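Local coordinates for protein probable ribosomal RNA small subunit methyltransferase (Thermus thermophilus, PDB 3DMH) that transfers a methyl group from S-adenosylmethionine to the N2 atom of a guanosine in 16S ribosomal RNA of the small subunit, at residues 318-323 / 347-352. Numbering follows the deposited sequence.
With SAM (S-adenosylmethionine), chain D.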
loop_
_atom_site.group_PDB
_atom_site.type_symbol
_atom_site.label_atom_id
_atom_site.label_comp_id
_atom_site.label_asym_id
_atom_site.label_seq_id
_atom_site.Cartn_x
_atom_site.Cartn_y
_atom_site.Cartn_z
ATOM N N VAL A 318 -1.070 -5.103 10.574
ATOM C CA VAL A 318 -0.683 -3.690 10.437
ATOM C C VAL A 318 -1.506 -2.810 11.362
ATOM O O VAL A 318 -0.965 -1.916 12.035
ATOM C CB VAL A 318 -0.803 -3.179 8.978
ATOM C CG1 VAL A 318 -0.624 -1.659 8.890
ATOM C CG2 VAL A 318 0.210 -3.910 8.065
ATOM N N ALA A 319 -2.821 -3.062 11.378
ATOM C CA ALA A 319 -3.735 -2.260 12.191
ATOM C C ALA A 319 -3.453 -2.425 13.692
ATOM O O ALA A 319 -3.483 -1.460 14.447
ATOM C CB ALA A 319 -5.177 -2.591 11.855
ATOM N N GLN A 320 -3.126 -3.645 14.112
ATOM C CA GLN A 320 -2.724 -3.873 15.500
ATOM C C GLN A 320 -1.428 -3.109 15.801
ATOM O O GLN A 320 -1.307 -2.477 16.847
ATOM C CB GLN A 320 -2.543 -5.372 15.732
ATOM C CG GLN A 320 -2.342 -5.771 17.170
ATOM C CD GLN A 320 -2.449 -7.285 17.348
ATOM O OE1 GLN A 320 -3.119 -7.968 16.561
ATOM N NE2 GLN A 320 -1.791 -7.812 18.377
ATOM N N ALA A 321 -0.465 -3.147 14.869
ATOM C CA ALA A 321 0.761 -2.377 15.024
ATOM C C ALA A 321 0.508 -0.876 15.145
ATOM O O ALA A 321 1.208 -0.178 15.892
ATOM C CB ALA A 321 1.722 -2.668 13.872
ATOM N N PHE A 322 -0.484 -0.367 14.412
ATOM C CA PHE A 322 -0.829 1.047 14.484
ATOM C C PHE A 322 -1.173 1.419 15.922
ATOM O O PHE A 322 -0.732 2.452 16.420
ATOM C CB PHE A 322 -2.036 1.347 13.589
ATOM C CG PHE A 322 -1.700 1.597 12.135
ATOM C CD1 PHE A 322 -0.444 1.304 11.589
ATOM C CD2 PHE A 322 -2.686 2.128 11.297
ATOM C CE1 PHE A 322 -0.206 1.574 10.246
ATOM C CE2 PHE A 322 -2.454 2.384 9.973
ATOM C CZ PHE A 322 -1.202 2.111 9.437
ATOM N N VAL A 323 -1.965 0.568 16.583
ATOM C CA VAL A 323 -2.364 0.849 17.968
ATOM C C VAL A 323 -1.150 0.815 18.888
ATOM O O VAL A 323 -0.987 1.711 19.699
ATOM C CB VAL A 323 -3.396 -0.157 18.447
ATOM C CG1 VAL A 323 -3.741 0.060 19.944
ATOM C CG2 VAL A 323 -4.634 -0.015 17.615
ATOM N N GLU A 347 -11.389 -2.420 21.017
ATOM C CA GLU A 347 -11.557 -2.053 22.419
ATOM C C GLU A 347 -10.536 -2.727 23.336
ATOM O O GLU A 347 -9.842 -2.026 24.073
ATOM C CB GLU A 347 -12.986 -2.337 22.887
ATOM C CG GLU A 347 -14.017 -1.404 22.281
ATOM C CD GLU A 347 -14.525 -1.847 20.921
ATOM O OE1 GLU A 347 -14.070 -2.884 20.390
ATOM O OE2 GLU A 347 -15.406 -1.147 20.390
ATOM N N PRO A 348 -10.439 -4.076 23.292
ATOM C CA PRO A 348 -9.435 -4.707 24.163
ATOM C C PRO A 348 -7.998 -4.262 23.896
ATOM O O PRO A 348 -7.206 -4.181 24.842
ATOM C CB PRO A 348 -9.600 -6.210 23.888
ATOM C CG PRO A 348 -10.393 -6.311 22.637
ATOM C CD PRO A 348 -11.234 -5.081 22.560
ATOM N N LEU A 349 -7.665 -3.975 22.636
ATOM C CA LEU A 349 -6.319 -3.505 22.275
ATOM C C LEU A 349 -6.003 -2.144 22.886
ATOM O O LEU A 349 -4.900 -1.930 23.412
ATOM C CB LEU A 349 -6.132 -3.417 20.748
ATOM C CG LEU A 349 -6.338 -4.640 19.854
ATOM C CD1 LEU A 349 -6.008 -4.268 18.403
ATOM C CD2 LEU A 349 -5.495 -5.825 20.302
ATOM N N LEU A 350 -6.966 -1.221 22.826
ATOM C CA LEU A 350 -6.760 0.105 23.401
ATOM C C LEU A 350 -6.681 0.046 24.929
ATOM O O LEU A 350 -5.870 0.739 25.534
ATOM C CB LEU A 350 -7.834 1.098 22.917
ATOM C CG LEU A 350 -7.504 1.829 21.596
ATOM C CD1 LEU A 350 -7.713 0.942 20.361
ATOM C CD2 LEU A 350 -8.383 3.092 21.479
ATOM N N GLU A 351 -7.507 -0.805 25.533
ATOM C CA GLU A 351 -7.473 -1.019 26.975
ATOM C C GLU A 351 -6.110 -1.548 27.428
ATOM O O GLU A 351 -5.556 -1.082 28.430
ATOM C CB GLU A 351 -8.579 -1.988 27.378
ATOM C CG GLU A 351 -9.048 -1.816 28.790
ATOM C CD GLU A 351 -10.531 -2.046 28.902
ATOM O OE1 GLU A 351 -11.287 -1.052 28.839
ATOM O OE2 GLU A 351 -10.944 -3.221 29.029
ATOM N N GLU A 352 -5.570 -2.509 26.685
ATOM C CA GLU A 352 -4.273 -3.088 27.018
ATOM C C GLU A 352 -3.142 -2.065 26.876
ATOM O O GLU A 352 -2.238 -2.013 27.710
ATOM C CB GLU A 352 -3.999 -4.310 26.144
ATOM C CG GLU A 352 -2.676 -5.011 26.439
ATOM C CD GLU A 352 -2.128 -5.765 25.248
ATOM O OE1 GLU A 352 -2.742 -5.720 24.153
ATOM O OE2 GLU A 352 -1.064 -6.402 25.401
HETATM N N SAM D . -5.876 7.979 6.128
HETATM C CA SAM D . -6.461 7.742 4.762
HETATM C C SAM D . -7.934 8.088 4.792
HETATM O O SAM D . -8.434 8.248 5.915
HETATM O OXT SAM D . -8.573 8.159 3.729
HETATM C CB SAM D . -6.312 6.279 4.338
HETATM C CG SAM D . -6.976 5.249 5.255
HETATM S SD SAM D . -6.833 3.564 4.576
HETATM C CE SAM D . -8.205 2.718 5.413
HETATM C "C5'" SAM D . -5.417 2.811 5.430
HETATM C "C4'" SAM D . -4.086 3.282 4.869
HETATM O "O4'" SAM D . -3.101 2.524 5.568
HETATM C "C3'" SAM D . -3.892 3.041 3.366
HETATM O "O3'" SAM D . -3.543 4.237 2.681
HETATM C "C2'" SAM D . -2.782 1.985 3.321
HETATM O "O2'" SAM D . -1.958 2.020 2.172
HETATM C "C1'" SAM D . -2.066 2.322 4.627
HETATM N N9 SAM D . -1.194 1.245 5.055
HETATM C C8 SAM D . -1.341 -0.128 4.872
HETATM N N7 SAM D . -0.303 -0.768 5.464
HETATM C C5 SAM D . 0.518 0.197 6.010
HETATM C C6 SAM D . 1.739 0.149 6.693
HETATM N N6 SAM D . 2.364 -1.014 6.923
HETATM N N1 SAM D . 2.291 1.339 7.108
HETATM C C2 SAM D . 1.683 2.548 6.854
HETATM N N3 SAM D . 0.500 2.630 6.127
HETATM C C4 SAM D . -0.052 1.458 5.740
#
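Val323 and Leu350 meet between segments 318-323 and 347-352, CG1 of Val323 lying 4.1 Å from CD1 of Leu350 with the two side chains crossing at about a right angle. CG1 stands anti to the Val323 backbone N (chi1 175°), which carries it across to the other helix, where it also rests 4.3 Å from CB of Leu349. Nearer the solvent, Leu349 sends CD1 against the aliphatic part of Gln320, 4.1 Å from its CG. No hydrogen bond joins the segments, whose axes come within 10.5 Å of each other at an angle of 32°. Both helices belong to the Rossmann-like methyltransferase domain and follow successive parallel strands, 299-304 and 334-340; Leu350 also packs on Leu368 and Ala370 of strand 366-371. Helix 317-329 turns another flank to the cofactor. There Val318 CG1 lies over the face of the S-adenosylmethionine adenine, 3.6 Å from N7 and close to C5, with CG2 near N6, and the Phe322 ring turns its edge toward the same face, CZ 3.8 Å from N3. An alanine in place of Val318 would remove both methyls and is likely to open a gap over that face at N7 and N6.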